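Local coordinates for protein B-agarase (Agarivorans gilvus, PDB 5Z6P) that is a glycoside hydrolase family 50 beta-agarase, which probably cleaves the beta-galactosidic linkages of agarose, at residues G267-F281 with S291-T303. Numbering follows the deposited sequence.
Sequences GGYLDGPRQQASGYF and SLVDPEGYPYFAT
The loop 267-281 wraps around the turn that joins strands 289-293 and 299-305, and three backbone hydrogen bonds fasten it: Tyr269 N to Pro299 O and Gln275 N to Gly297 O, both 2.8 Å, and Gly279 N to Pro295 O, 3.0 Å. Arg274 carries the outer part of the contact. Its guanidinium lies flat on one face of the Tyr298 ring, planes 10° apart, with CZ 3.9 Å from the ring centroid in a cation-pi stack. Arg274 CD adds a CH-pi contact over the same ring. NE and NH2 both grip Glu296 O side-on, within the guanidinium plane; NH2 is 2.9 Å from that oxygen. The bend at chi2 (69°) folds the Arg274 chain back over the ring. These two hydrogen bonds and the stack together hold the guanidinium's rotation. On the face of Tyr298 opposite Arg274, off the rim, Leu270 CD1 lies 3.9 Å from Tyr298 CE1, while Leu270 O meets the ring edge. At the other end, Phe281 meets Pro295 with a face and Tyr300 with an edge. Pro295 CD sits 3.5 Å from the Phe281 centroid. The Phe281 edge points into the face of Tyr300, a T-shaped pair with planes at 69°. The Tyr300 hydroxyl is hydrogen-bonded to Thr431 O. Water 1 bridges Ser278 N, Tyr280 O and Asp294 O. Asp294 OD1 accepts hydrogen bonds from Glu296 N and Tyr298 N, from opposite faces of the carboxylate, and Asp294 OD2 is hydrogen-bonded to Ser264 OG. The turn is a beta-hairpin connection, with an Asx turn at Asp294 inside a type I beta turn ending at Gly297.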
loop_
_atom_site.group_PDB
_atom_site.type_symbol
_atom_site.label_atom_id
_atom_site.label_comp_id
_atom_site.label_asym_id
_atom_site.label_seq_id
_atom_site.Cartn_x
_atom_site.Cartn_y
_atom_site.Cartn_z
ATOM N N GLY A 267 6.731 -4.385 -26.537
ATOM C CA GLY A 267 5.546 -4.671 -25.752
ATOM C C GLY A 267 4.397 -3.724 -25.986
ATOM O O GLY A 267 3.410 -3.749 -25.268
ATOM N N GLY A 268 4.528 -2.875 -26.993
ATOM C CA GLY A 268 3.415 -2.053 -27.423
ATOM C C GLY A 268 2.407 -2.802 -28.282
ATOM O O GLY A 268 2.574 -3.981 -28.559
ATOM N N TYR A 269 1.369 -2.090 -28.704
ATOM C CA TYR A 269 0.231 -2.661 -29.413
ATOM C C TYR A 269 0.516 -2.737 -30.923
ATOM O O TYR A 269 0.403 -1.756 -31.629
ATOM C CB TYR A 269 -1.007 -1.814 -29.121
ATOM C CG TYR A 269 -2.321 -2.271 -29.724
ATOM C CD1 TYR A 269 -2.561 -3.597 -30.036
ATOM C CD2 TYR A 269 -3.338 -1.355 -29.951
ATOM C CE1 TYR A 269 -3.801 -3.995 -30.570
ATOM C CE2 TYR A 269 -4.556 -1.733 -30.482
ATOM C CZ TYR A 269 -4.788 -3.047 -30.789
ATOM O OH TYR A 269 -6.014 -3.392 -31.318
ATOM N N LEU A 270 0.897 -3.919 -31.392
ATOM C CA LEU A 270 1.393 -4.099 -32.744
ATOM C C LEU A 270 0.453 -3.553 -33.820
ATOM O O LEU A 270 0.896 -2.923 -34.773
ATOM C CB LEU A 270 1.659 -5.582 -32.992
ATOM C CG LEU A 270 2.103 -5.973 -34.396
ATOM C CD1 LEU A 270 3.468 -5.410 -34.723
ATOM C CD2 LEU A 270 2.094 -7.492 -34.538
ATOM N N ASP A 271 -0.844 -3.767 -33.643
ATOM C CA ASP A 271 -1.816 -3.325 -34.630
ATOM C C ASP A 271 -2.501 -2.019 -34.239
ATOM O O ASP A 271 -3.605 -1.739 -34.693
ATOM C CB ASP A 271 -2.879 -4.408 -34.855
ATOM C CG ASP A 271 -2.299 -5.701 -35.416
ATOM O OD1 ASP A 271 -1.338 -5.642 -36.209
ATOM O OD2 ASP A 271 -2.823 -6.781 -35.069
ATOM N N GLY A 272 -1.850 -1.228 -33.395
ATOM C CA GLY A 272 -2.421 0.027 -32.943
ATOM C C GLY A 272 -1.982 1.193 -33.810
ATOM O O GLY A 272 -1.075 1.053 -34.637
ATOM N N PRO A 273 -2.612 2.360 -33.615
ATOM C CA PRO A 273 -2.286 3.514 -34.453
ATOM C C PRO A 273 -0.833 3.930 -34.280
ATOM O O PRO A 273 -0.465 4.515 -33.265
ATOM C CB PRO A 273 -3.250 4.600 -33.956
ATOM C CG PRO A 273 -3.706 4.144 -32.613
ATOM C CD PRO A 273 -3.697 2.646 -32.665
ATOM N N ARG A 274 -0.019 3.590 -35.267
ATOM C CA ARG A 274 1.408 3.861 -35.251
ATOM C C ARG A 274 1.719 5.337 -35.024
ATOM O O ARG A 274 1.121 6.216 -35.640
ATOM C CB ARG A 274 2.040 3.405 -36.561
ATOM C CG ARG A 274 3.541 3.267 -36.490
ATOM C CD ARG A 274 3.916 2.112 -35.595
ATOM N NE ARG A 274 5.356 1.940 -35.521
ATOM C CZ ARG A 274 6.065 1.275 -36.420
ATOM N NH1 ARG A 274 5.455 0.731 -37.468
ATOM N NH2 ARG A 274 7.374 1.160 -36.276
ATOM N N GLN A 275 2.658 5.591 -34.122
ATOM C CA GLN A 275 3.117 6.940 -33.841
ATOM C C GLN A 275 4.570 7.081 -34.260
ATOM O O GLN A 275 5.220 6.092 -34.583
ATOM C CB GLN A 275 2.953 7.254 -32.359
ATOM C CG GLN A 275 1.593 6.893 -31.818
ATOM C CD GLN A 275 0.562 7.926 -32.154
ATOM O OE1 GLN A 275 0.816 9.126 -32.045
ATOM N NE2 GLN A 275 -0.617 7.476 -32.559
ATOM N N GLN A 276 5.082 8.307 -34.253
ATOM C CA GLN A 276 6.494 8.518 -34.527
ATOM C C GLN A 276 7.357 7.839 -33.469
ATOM O O GLN A 276 6.987 7.797 -32.296
ATOM C CB GLN A 276 6.813 10.001 -34.592
ATOM C CG GLN A 276 6.120 10.742 -35.721
ATOM C CD GLN A 276 6.849 12.000 -36.096
ATOM O OE1 GLN A 276 8.066 12.003 -36.235
ATOM N NE2 GLN A 276 6.118 13.083 -36.236
ATOM N N ALA A 277 8.486 7.292 -33.903
ATOM C CA ALA A 277 9.433 6.609 -33.035
ATOM C C ALA A 277 10.593 7.531 -32.648
ATOM O O ALA A 277 11.221 8.126 -33.518
ATOM C CB ALA A 277 9.970 5.382 -33.720
ATOM N N SER A 278 10.883 7.642 -31.353
ATOM C CA SER A 278 12.004 8.462 -30.901
ATOM C C SER A 278 13.185 7.594 -30.509
ATOM O O SER A 278 14.265 8.095 -30.232
ATOM C CB SER A 278 11.590 9.337 -29.716
ATOM O OG SER A 278 11.215 8.541 -28.596
ATOM N N GLY A 279 12.968 6.287 -30.462
ATOM C CA GLY A 279 13.969 5.371 -29.950
ATOM C C GLY A 279 13.894 5.166 -28.437
ATOM O O GLY A 279 14.645 4.371 -27.890
ATOM N N TYR A 280 12.997 5.882 -27.762
ATOM C CA TYR A 280 12.771 5.704 -26.318
ATOM C C TYR A 280 11.286 5.740 -25.985
ATOM O O TYR A 280 10.494 6.322 -26.718
ATOM C CB TYR A 280 13.494 6.786 -25.489
ATOM C CG TYR A 280 14.982 6.821 -25.727
ATOM C CD1 TYR A 280 15.518 7.588 -26.756
ATOM C CD2 TYR A 280 15.839 6.068 -24.958
ATOM C CE1 TYR A 280 16.860 7.607 -26.995
ATOM C CE2 TYR A 280 17.191 6.082 -25.182
ATOM C CZ TYR A 280 17.699 6.853 -26.205
ATOM O OH TYR A 280 19.047 6.874 -26.448
ATOM N N PHE A 281 10.912 5.122 -24.871
ATOM C CA PHE A 281 9.553 5.258 -24.368
ATOM C C PHE A 281 9.248 6.727 -24.076
ATOM O O PHE A 281 10.069 7.437 -23.503
ATOM C CB PHE A 281 9.345 4.425 -23.110
ATOM C CG PHE A 281 9.150 2.967 -23.370
ATOM C CD1 PHE A 281 7.876 2.446 -23.567
ATOM C CD2 PHE A 281 10.234 2.108 -23.404
ATOM C CE1 PHE A 281 7.696 1.107 -23.806
ATOM C CE2 PHE A 281 10.051 0.760 -23.645
ATOM C CZ PHE A 281 8.776 0.263 -23.839
ATOM N N SER A 291 -1.250 8.591 -23.612
ATOM C CA SER A 291 -0.700 7.298 -23.907
ATOM C C SER A 291 0.798 7.318 -23.700
ATOM O O SER A 291 1.427 8.366 -23.796
ATOM C CB SER A 291 -1.024 6.893 -25.347
ATOM O OG SER A 291 -0.555 5.588 -25.633
ATOM N N LEU A 292 1.361 6.154 -23.415
ATOM C CA LEU A 292 2.780 5.953 -23.635
ATOM C C LEU A 292 2.978 5.513 -25.102
ATOM O O LEU A 292 2.043 5.029 -25.751
ATOM C CB LEU A 292 3.346 4.921 -22.658
ATOM C CG LEU A 292 3.496 5.344 -21.180
ATOM C CD1 LEU A 292 3.618 4.148 -20.240
ATOM C CD2 LEU A 292 4.693 6.245 -21.018
ATOM N N VAL A 293 4.189 5.701 -25.611
ATOM C CA VAL A 293 4.577 5.225 -26.929
ATOM C C VAL A 293 5.902 4.499 -26.774
ATOM O O VAL A 293 6.775 5.006 -26.069
ATOM C CB VAL A 293 4.717 6.398 -27.933
ATOM C CG1 VAL A 293 5.156 5.899 -29.284
ATOM C CG2 VAL A 293 3.415 7.176 -28.042
ATOM N N ASP A 294 6.062 3.323 -27.396
ATOM C CA ASP A 294 7.290 2.536 -27.226
ATOM C C ASP A 294 8.404 3.071 -28.146
ATOM O O ASP A 294 8.157 3.957 -28.946
ATOM C CB ASP A 294 7.002 1.005 -27.403
ATOM C CG ASP A 294 6.976 0.513 -28.876
ATOM O OD1 ASP A 294 7.319 1.258 -29.819
ATOM O OD2 ASP A 294 6.623 -0.684 -29.074
ATOM N N PRO A 295 9.646 2.582 -27.997
ATOM C CA PRO A 295 10.740 3.174 -28.786
ATOM C C PRO A 295 10.551 3.125 -30.312
ATOM O O PRO A 295 11.150 3.926 -31.025
ATOM C CB PRO A 295 11.947 2.340 -28.379
ATOM C CG PRO A 295 11.651 1.907 -26.987
ATOM C CD PRO A 295 10.154 1.718 -26.918
ATOM N N GLU A 296 9.718 2.211 -30.800
ATOM C CA GLU A 296 9.479 2.088 -32.230
ATOM C C GLU A 296 8.190 2.748 -32.671
ATOM O O GLU A 296 7.786 2.597 -33.812
ATOM C CB GLU A 296 9.452 0.616 -32.634
ATOM C CG GLU A 296 10.820 -0.041 -32.682
ATOM C CD GLU A 296 10.714 -1.529 -32.886
ATOM O OE1 GLU A 296 9.581 -2.025 -32.899
ATOM O OE2 GLU A 296 11.755 -2.201 -33.017
ATOM N N GLY A 297 7.536 3.467 -31.769
ATOM C CA GLY A 297 6.349 4.216 -32.120
ATOM C C GLY A 297 5.012 3.518 -31.910
ATOM O O GLY A 297 3.976 4.099 -32.165
ATOM N N TYR A 298 5.022 2.285 -31.425
ATOM C CA TYR A 298 3.768 1.589 -31.128
ATOM C C TYR A 298 3.119 2.094 -29.856
ATOM O O TYR A 298 3.792 2.320 -28.866
ATOM C CB TYR A 298 4.008 0.089 -31.018
ATOM C CG TYR A 298 4.532 -0.508 -32.290
ATOM C CD1 TYR A 298 3.661 -0.989 -33.266
ATOM C CD2 TYR A 298 5.896 -0.603 -32.522
ATOM C CE1 TYR A 298 4.134 -1.532 -34.430
ATOM C CE2 TYR A 298 6.380 -1.158 -33.683
ATOM C CZ TYR A 298 5.493 -1.617 -34.638
ATOM O OH TYR A 298 5.988 -2.164 -35.792
ATOM N N PRO A 299 1.801 2.270 -29.867
ATOM C CA PRO A 299 1.190 2.736 -28.622
ATOM C C PRO A 299 1.430 1.749 -27.471
ATOM O O PRO A 299 1.531 0.545 -27.688
ATOM C CB PRO A 299 -0.293 2.841 -28.969
ATOM C CG PRO A 299 -0.351 2.882 -30.442
ATOM C CD PRO A 299 0.818 2.116 -30.948
ATOM N N TYR A 300 1.561 2.272 -26.257
ATOM C CA TYR A 300 1.956 1.443 -25.133
ATOM C C TYR A 300 1.127 1.743 -23.888
ATOM O O TYR A 300 0.802 2.882 -23.581
ATOM C CB TYR A 300 3.460 1.623 -24.869
ATOM C CG TYR A 300 4.055 0.779 -23.749
ATOM C CD1 TYR A 300 4.535 -0.501 -23.994
ATOM C CD2 TYR A 300 4.167 1.284 -22.453
ATOM C CE1 TYR A 300 5.091 -1.270 -22.981
ATOM C CE2 TYR A 300 4.730 0.522 -21.429
ATOM C CZ TYR A 300 5.193 -0.757 -21.704
ATOM O OH TYR A 300 5.753 -1.510 -20.714
ATOM N N PHE A 301 0.761 0.678 -23.196
ATOM C CA PHE A 301 0.073 0.759 -21.936
ATOM C C PHE A 301 0.819 -0.196 -20.984
ATOM O O PHE A 301 1.099 -1.342 -21.333
ATOM C CB PHE A 301 -1.399 0.396 -22.102
ATOM C CG PHE A 301 -2.243 0.651 -20.876
ATOM C CD1 PHE A 301 -2.841 1.889 -20.668
ATOM C CD2 PHE A 301 -2.464 -0.363 -19.943
ATOM C CE1 PHE A 301 -3.627 2.124 -19.555
ATOM C CE2 PHE A 301 -3.244 -0.143 -18.821
ATOM C CZ PHE A 301 -3.835 1.096 -18.624
ATOM N N ALA A 302 1.174 0.289 -19.800
ATOM C CA ALA A 302 2.089 -0.457 -18.915
ATOM C C ALA A 302 1.372 -1.314 -17.880
ATOM O O ALA A 302 0.738 -0.791 -16.980
ATOM C CB ALA A 302 3.044 0.507 -18.204
ATOM N N THR A 303 1.488 -2.634 -17.997
ATOM C CA THR A 303 0.951 -3.521 -16.964
ATOM C C THR A 303 2.055 -4.451 -16.479
ATOM O O THR A 303 2.854 -4.945 -17.273
ATOM C CB THR A 303 -0.264 -4.359 -17.463
ATOM O OG1 THR A 303 0.109 -5.112 -18.627
ATOM C CG2 THR A 303 -1.447 -3.443 -17.804
HETATM O O HOH W 1 9.275 6.577 -29.285
#